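Local coordinates for sortase-like protein (Streptococcus suis, PDB 3RE9) that probably acts as a class C sortase, a transpeptidase that in its family joins pilin subunits into pili on the bacterial surface, at residues A[106-109]-A[110-114]; A[131-134]-A[135-139]. One frame throughout, in Å; residues are numbered along the deposited sequence.

Interaction 1 (A[106-109]-A[110-114]); sequences TKVK and IGDTF
With chi1 at -72°, Asp112 sets its CG beside its own backbone N and anti to the carbonyl carbon, which turns the carboxylate back over the chain toward Lys109. OD2 there receives the backbone N-H of Lys109, with N and OD2 3.0 Å apart and an N-H...O angle of 163°. The bond is straight, yet the donor arrives from above the carboxylate, 54° out of its plane. A second bond runs the other way, from Asp112 N to Lys109 O at 3.1 Å, so each of the two residues both gives and accepts. This backbone bond closes a type II beta turn from Lys109 to Asp112, and Gly111 supplies the positive phi needed at its third position. The turn leads straight into strand 113-117 of the sortase beta-barrel, and just ahead of that strand Gly111 and Asp112 already form backbone hydrogen bonds with Val127 of strand 122-133. The aliphatic chain of Lys109 crosses the acid at a slant: its CG lies 3.3 Å from Asp112 OD2, while NZ stays 5.3 Å from that oxygen, too far for an ion pair. Asp112 OD1 instead forms a salt bridge with Lys51, which probably favours the charged form of the buried carboxylate. On the same face of the carboxylate, Val108 brings CG1 to 4.1 Å from Asp112 OD2, its side chain resting on Ile52, Val127 and Val167.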
ATOM      1  N   THR A 106      -1.531   4.583 -15.336  1.00 12.84           N
ATOM      2  CA  THR A 106      -2.540   4.444 -16.366  1.00 13.81           C
ATOM      3  C   THR A 106      -2.128   3.419 -17.442  1.00 14.59           C
ATOM      4  O   THR A 106      -2.973   2.872 -18.127  1.00 15.21           O
ATOM      5  CB  THR A 106      -2.891   5.819 -17.017  1.00 13.44           C
ATOM      6  OG1 THR A 106      -1.693   6.552 -17.302  1.00 13.96           O
ATOM      7  CG2 THR A 106      -3.752   6.643 -16.100  1.00 12.57           C
ATOM      8  N   LYS A 107      -0.833   3.150 -17.562  1.00 15.17           N
ATOM      9  CA  LYS A 107      -0.319   2.180 -18.509  1.00 15.85           C
ATOM     10  C   LYS A 107      -0.246   0.749 -17.953  1.00 15.81           C
ATOM     11  O   LYS A 107       0.127  -0.181 -18.677  1.00 16.28           O
ATOM     12  CB  LYS A 107       1.060   2.616 -19.003  1.00 16.02           C
ATOM     13  CG  LYS A 107       1.101   3.990 -19.708  1.00 17.31           C
ATOM     14  CD  LYS A 107       2.547   4.417 -20.034  1.00 17.56           C
ATOM     15  CE  LYS A 107       2.605   5.869 -20.563  1.00 20.88           C
ATOM     16  NZ  LYS A 107       1.857   6.956 -19.737  1.00 22.64           N
ATOM     17  N   VAL A 108      -0.578   0.561 -16.679  1.00 15.46           N
ATOM     18  CA  VAL A 108      -0.551  -0.771 -16.076  1.00 15.02           C
ATOM     19  C   VAL A 108      -1.765  -1.582 -16.543  1.00 15.25           C
ATOM     20  O   VAL A 108      -2.867  -1.054 -16.622  1.00 14.62           O
ATOM     21  CB  VAL A 108      -0.491  -0.713 -14.534  1.00 14.51           C
ATOM     22  CG1 VAL A 108      -0.509  -2.109 -13.946  1.00 14.17           C
ATOM     23  CG2 VAL A 108       0.762   0.012 -14.080  1.00 14.42           C
ATOM     24  N   LYS A 109      -1.524  -2.857 -16.854  1.00 16.11           N
ATOM     25  CA  LYS A 109      -2.545  -3.811 -17.310  1.00 17.35           C
ATOM     26  C   LYS A 109      -2.813  -4.924 -16.291  1.00 17.26           C
ATOM     27  O   LYS A 109      -1.982  -5.266 -15.426  1.00 16.87           O
ATOM     28  CB  LYS A 109      -2.128  -4.570 -18.606  1.00 17.33           C
ATOM     29  CG  LYS A 109      -1.002  -4.020 -19.444  1.00 17.76           C
ATOM     30  CD  LYS A 109      -0.576  -5.074 -20.439  1.00 19.06           C
ATOM     31  CE  LYS A 109       0.778  -4.739 -21.041  1.00 21.40           C
ATOM     32  NZ  LYS A 109       0.556  -3.884 -22.266  1.00 22.97           N
ATOM     33  N   ILE A 110      -3.972  -5.541 -16.476  1.00 17.49           N
ATOM     34  CA  ILE A 110      -4.320  -6.737 -15.768  1.00 16.95           C
ATOM     35  C   ILE A 110      -3.327  -7.820 -16.229  1.00 17.82           C
ATOM     36  O   ILE A 110      -2.979  -7.925 -17.432  1.00 17.67           O
ATOM     37  CB  ILE A 110      -5.845  -7.047 -15.947  1.00 17.07           C
ATOM     38  CG1 ILE A 110      -6.647  -6.034 -15.088  1.00 16.09           C
ATOM     39  CG2 ILE A 110      -6.152  -8.503 -15.593  1.00 16.03           C
ATOM     40  CD1 ILE A 110      -8.167  -6.147 -15.079  1.00 16.03           C
ATOM     41  N   GLY A 111      -2.804  -8.570 -15.264  1.00 17.46           N
ATOM     42  CA  GLY A 111      -1.827  -9.598 -15.587  1.00 17.12           C
ATOM     43  C   GLY A 111      -0.426  -9.174 -15.264  1.00 17.28           C
ATOM     44  O   GLY A 111       0.437 -10.033 -15.137  1.00 16.98           O
ATOM     45  N   ASP A 112      -0.202  -7.850 -15.162  1.00 17.90           N
ATOM     46  CA  ASP A 112       1.105  -7.255 -14.793  1.00 17.90           C
ATOM     47  C   ASP A 112       1.413  -7.431 -13.310  1.00 17.35           C
ATOM     48  O   ASP A 112       0.515  -7.521 -12.478  1.00 18.00           O
ATOM     49  CB  ASP A 112       1.189  -5.758 -15.132  1.00 17.94           C
ATOM     50  CG  ASP A 112       1.291  -5.483 -16.624  1.00 20.63           C
ATOM     51  OD1 ASP A 112       1.487  -6.463 -17.411  1.00 23.61           O
ATOM     52  OD2 ASP A 112       1.159  -4.282 -17.009  1.00 18.82           O
ATOM     53  N   THR A 113       2.706  -7.421 -13.009  1.00 16.64           N
ATOM     54  CA  THR A 113       3.250  -7.732 -11.708  1.00 15.39           C
ATOM     55  C   THR A 113       3.938  -6.500 -11.074  1.00 15.09           C
ATOM     56  O   THR A 113       4.661  -5.752 -11.745  1.00 14.98           O
ATOM     57  CB  THR A 113       4.233  -8.913 -11.847  1.00 15.01           C
ATOM     58  OG1 THR A 113       3.494 -10.075 -12.250  1.00 15.92           O
ATOM     59  CG2 THR A 113       4.953  -9.228 -10.545  1.00 15.88           C
ATOM     60  N   PHE A 114       3.672  -6.282  -9.787  1.00 13.96           N
ATOM     61  CA  PHE A 114       4.440  -5.322  -9.022  1.00 13.02           C
ATOM     62  C   PHE A 114       4.946  -5.965  -7.740  1.00 12.60           C
ATOM     63  O   PHE A 114       4.433  -7.013  -7.315  1.00 12.62           O
ATOM     64  CB  PHE A 114       3.706  -3.980  -8.826  1.00 12.08           C
ATOM     65  CG  PHE A 114       2.463  -4.058  -7.990  1.00 11.68           C
ATOM     66  CD1 PHE A 114       1.201  -4.225  -8.601  1.00 11.87           C
ATOM     67  CD2 PHE A 114       2.527  -3.900  -6.584  1.00  9.15           C
ATOM     68  CE1 PHE A 114       0.010  -4.275  -7.814  1.00 10.44           C
ATOM     69  CE2 PHE A 114       1.357  -3.954  -5.795  1.00  8.35           C
ATOM     70  CZ  PHE A 114       0.105  -4.157  -6.407  1.00  9.66           C
TER

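Interaction 2 (A[131-134]-A[135-139])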
ATOM      1  N   VAL A 131      -9.698   0.194 -11.507  1.00 14.15           N
ATOM      2  CA  VAL A 131     -10.948   0.882 -11.263  1.00 13.85           C
ATOM      3  C   VAL A 131     -10.639   2.383 -11.273  1.00 14.07           C
ATOM      4  O   VAL A 131      -9.613   2.812 -10.755  1.00 13.02           O
ATOM      5  CB  VAL A 131     -11.593   0.378  -9.925  1.00 13.58           C
ATOM      6  CG1 VAL A 131     -12.432   1.437  -9.244  1.00 13.86           C
ATOM      7  CG2 VAL A 131     -12.439  -0.866 -10.173  1.00 14.20           C
ATOM      8  N   VAL A 132     -11.506   3.158 -11.920  1.00 15.13           N
ATOM      9  CA  VAL A 132     -11.496   4.601 -11.778  1.00 16.40           C
ATOM     10  C   VAL A 132     -12.682   4.953 -10.877  1.00 17.81           C
ATOM     11  O   VAL A 132     -13.844   4.743 -11.253  1.00 17.94           O
ATOM     12  CB  VAL A 132     -11.547   5.322 -13.160  1.00 16.57           C
ATOM     13  CG1 VAL A 132     -11.761   6.833 -13.003  1.00 15.14           C
ATOM     14  CG2 VAL A 132     -10.278   5.030 -13.943  1.00 15.30           C
ATOM     15  N   ALA A 133     -12.373   5.449  -9.677  1.00 18.80           N
ATOM     16  CA  ALA A 133     -13.385   5.794  -8.673  1.00 20.03           C
ATOM     17  C   ALA A 133     -13.356   7.274  -8.278  1.00 20.97           C
ATOM     18  O   ALA A 133     -12.337   7.952  -8.423  1.00 20.69           O
ATOM     19  CB  ALA A 133     -13.217   4.924  -7.431  1.00 19.75           C
ATOM     20  N   GLU A 134     -14.480   7.759  -7.757  1.00 21.85           N
ATOM     21  CA  GLU A 134     -14.543   9.086  -7.134  1.00 22.77           C
ATOM     22  C   GLU A 134     -13.728   9.106  -5.844  1.00 22.11           C
ATOM     23  O   GLU A 134     -13.681   8.100  -5.144  1.00 22.56           O
ATOM     24  CB  GLU A 134     -15.992   9.476  -6.853  1.00 22.29           C
ATOM     25  CG  GLU A 134     -16.768   9.806  -8.126  1.00 24.55           C
ATOM     26  CD  GLU A 134     -18.250  10.092  -7.888  1.00 25.81           C
ATOM     27  OE1 GLU A 134     -18.758   9.839  -6.748  1.00 27.81           O
ATOM     28  OE2 GLU A 134     -18.897  10.571  -8.865  1.00 28.44           O
ATOM     29  N   PRO A 135     -13.107  10.259  -5.513  1.00 22.14           N
ATOM     30  CA  PRO A 135     -12.176  10.391  -4.393  1.00 22.34           C
ATOM     31  C   PRO A 135     -12.705   9.921  -3.026  1.00 22.89           C
ATOM     32  O   PRO A 135     -11.920   9.575  -2.135  1.00 23.03           O
ATOM     33  CB  PRO A 135     -11.912  11.890  -4.347  1.00 22.34           C
ATOM     34  CG  PRO A 135     -12.176  12.355  -5.717  1.00 21.73           C
ATOM     35  CD  PRO A 135     -13.293  11.546  -6.208  1.00 21.71           C
ATOM     36  N   THR A 136     -14.012   9.909  -2.839  1.00 23.17           N
ATOM     37  CA  THR A 136     -14.521   9.494  -1.549  1.00 24.02           C
ATOM     38  C   THR A 136     -15.073   8.057  -1.565  1.00 24.53           C
ATOM     39  O   THR A 136     -15.569   7.578  -0.556  1.00 24.71           O
ATOM     40  CB  THR A 136     -15.512  10.520  -0.969  1.00 23.91           C
ATOM     41  OG1 THR A 136     -16.441  10.901  -1.986  1.00 24.57           O
ATOM     42  CG2 THR A 136     -14.760  11.767  -0.468  1.00 23.38           C
ATOM     43  N   GLN A 137     -14.935   7.368  -2.699  1.00 24.70           N
ATOM     44  CA  GLN A 137     -15.368   5.980  -2.811  1.00 25.05           C
ATOM     45  C   GLN A 137     -14.287   4.974  -2.399  1.00 25.13           C
ATOM     46  O   GLN A 137     -13.317   4.743  -3.128  1.00 25.31           O
ATOM     47  CB  GLN A 137     -15.864   5.685  -4.227  1.00 25.24           C
ATOM     48  CG  GLN A 137     -16.293   4.229  -4.451  1.00 26.42           C
ATOM     49  CD  GLN A 137     -17.326   3.747  -3.448  1.00 28.42           C
ATOM     50  OE1 GLN A 137     -17.011   3.458  -2.280  1.00 27.40           O
ATOM     51  NE2 GLN A 137     -18.572   3.641  -3.904  1.00 28.91           N
ATOM     52  N   PHE A 138     -14.498   4.337  -1.253  1.00 25.17           N
ATOM     53  CA  PHE A 138     -13.483   3.487  -0.642  1.00 25.08           C
ATOM     54  C   PHE A 138     -13.722   1.981  -0.746  1.00 24.66           C
ATOM     55  O   PHE A 138     -12.850   1.199  -0.376  1.00 24.40           O
ATOM     56  CB  PHE A 138     -13.264   3.901   0.828  1.00 25.91           C
ATOM     57  CG  PHE A 138     -12.517   5.197   0.982  1.00 25.86           C
ATOM     58  CD1 PHE A 138     -13.193   6.400   1.024  1.00 27.32           C
ATOM     59  CD2 PHE A 138     -11.127   5.206   1.071  1.00 29.32           C
ATOM     60  CE1 PHE A 138     -12.508   7.615   1.154  1.00 28.73           C
ATOM     61  CE2 PHE A 138     -10.412   6.413   1.199  1.00 29.95           C
ATOM     62  CZ  PHE A 138     -11.112   7.624   1.237  1.00 29.32           C
ATOM     63  N   GLU A 139     -14.877   1.582  -1.274  1.00 24.18           N
ATOM     64  CA  GLU A 139     -15.306   0.168  -1.307  1.00 24.53           C
ATOM     65  C   GLU A 139     -14.298  -0.863  -1.880  1.00 23.14           C
ATOM     66  O   GLU A 139     -14.369  -2.055  -1.545  1.00 23.39           O
ATOM     67  CB  GLU A 139     -16.648   0.048  -2.043  1.00 24.55           C
ATOM     68  CG  GLU A 139     -16.529   0.393  -3.529  1.00 27.24           C
ATOM     69  CD  GLU A 139     -17.852   0.485  -4.269  1.00 27.99           C
ATOM     70  OE1 GLU A 139     -18.907   0.141  -3.668  1.00 31.34           O
ATOM     71  OE2 GLU A 139     -17.816   0.895  -5.472  1.00 32.64           O
TER
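Ala133 and Gln137 face each other across a type I beta turn, with their CB atoms 4.2 Å apart, and this inner side is the compact part of the contact. The turn runs from Glu134 to Gln137 and is closed by the N-H of Gln137, whose N lies 2.8 Å from Glu134 O at an N-H...O angle of 162°; the donor sits above the carbonyl plane. Gln137 CB comes to 3.4 Å from Glu134 O, while Pro135, at the second position, holds the backbone in the bend. Further out the packing gives way. Glu134 leads its extended chain away from the turn, exposed but touching His163, and Thr136 is exposed at the crest. Gln137 leaves the turn too, but its chain bends at chi2 (54°) and folds the amide back along the following residues, where OE1 accepts the backbone N-H of Glu139 at an N-to-OE1 distance of 3.0 Å. Gln137 thus binds back to Glu134 through its backbone N-H and forward to Glu139 through its side chain. The turn marks the exit of strand 122-133 into the loop leading to strand 148-156, with Ala133 paired by backbone bonds to Arg164 of strand 163-172 and Pro135 touching the same arginine.

Overall arrangement
Read from the N terminus, the two turns come in series, neither nesting nor crossing. Interaction 1 ends the long connection after strand 86-91 and delivers the chain into strand 113-117; the hairpin partner, strand 122-133, then runs antiparallel to it. Interaction 2 follows at the C-terminal end of that partner, beyond the start of strand 113-117, opening the loop to strand 148-156; the corresponding loop in sortases commonly helps shape the substrate-binding groove. The centres of interaction 1 and interaction 2 lie 19 Å apart, their nearest atoms about 7 Å. What links them is strand 122-133, on which residues 108-114 lean and from which residues 131-139 depart, and beyond it strand 163-172, its other neighbour.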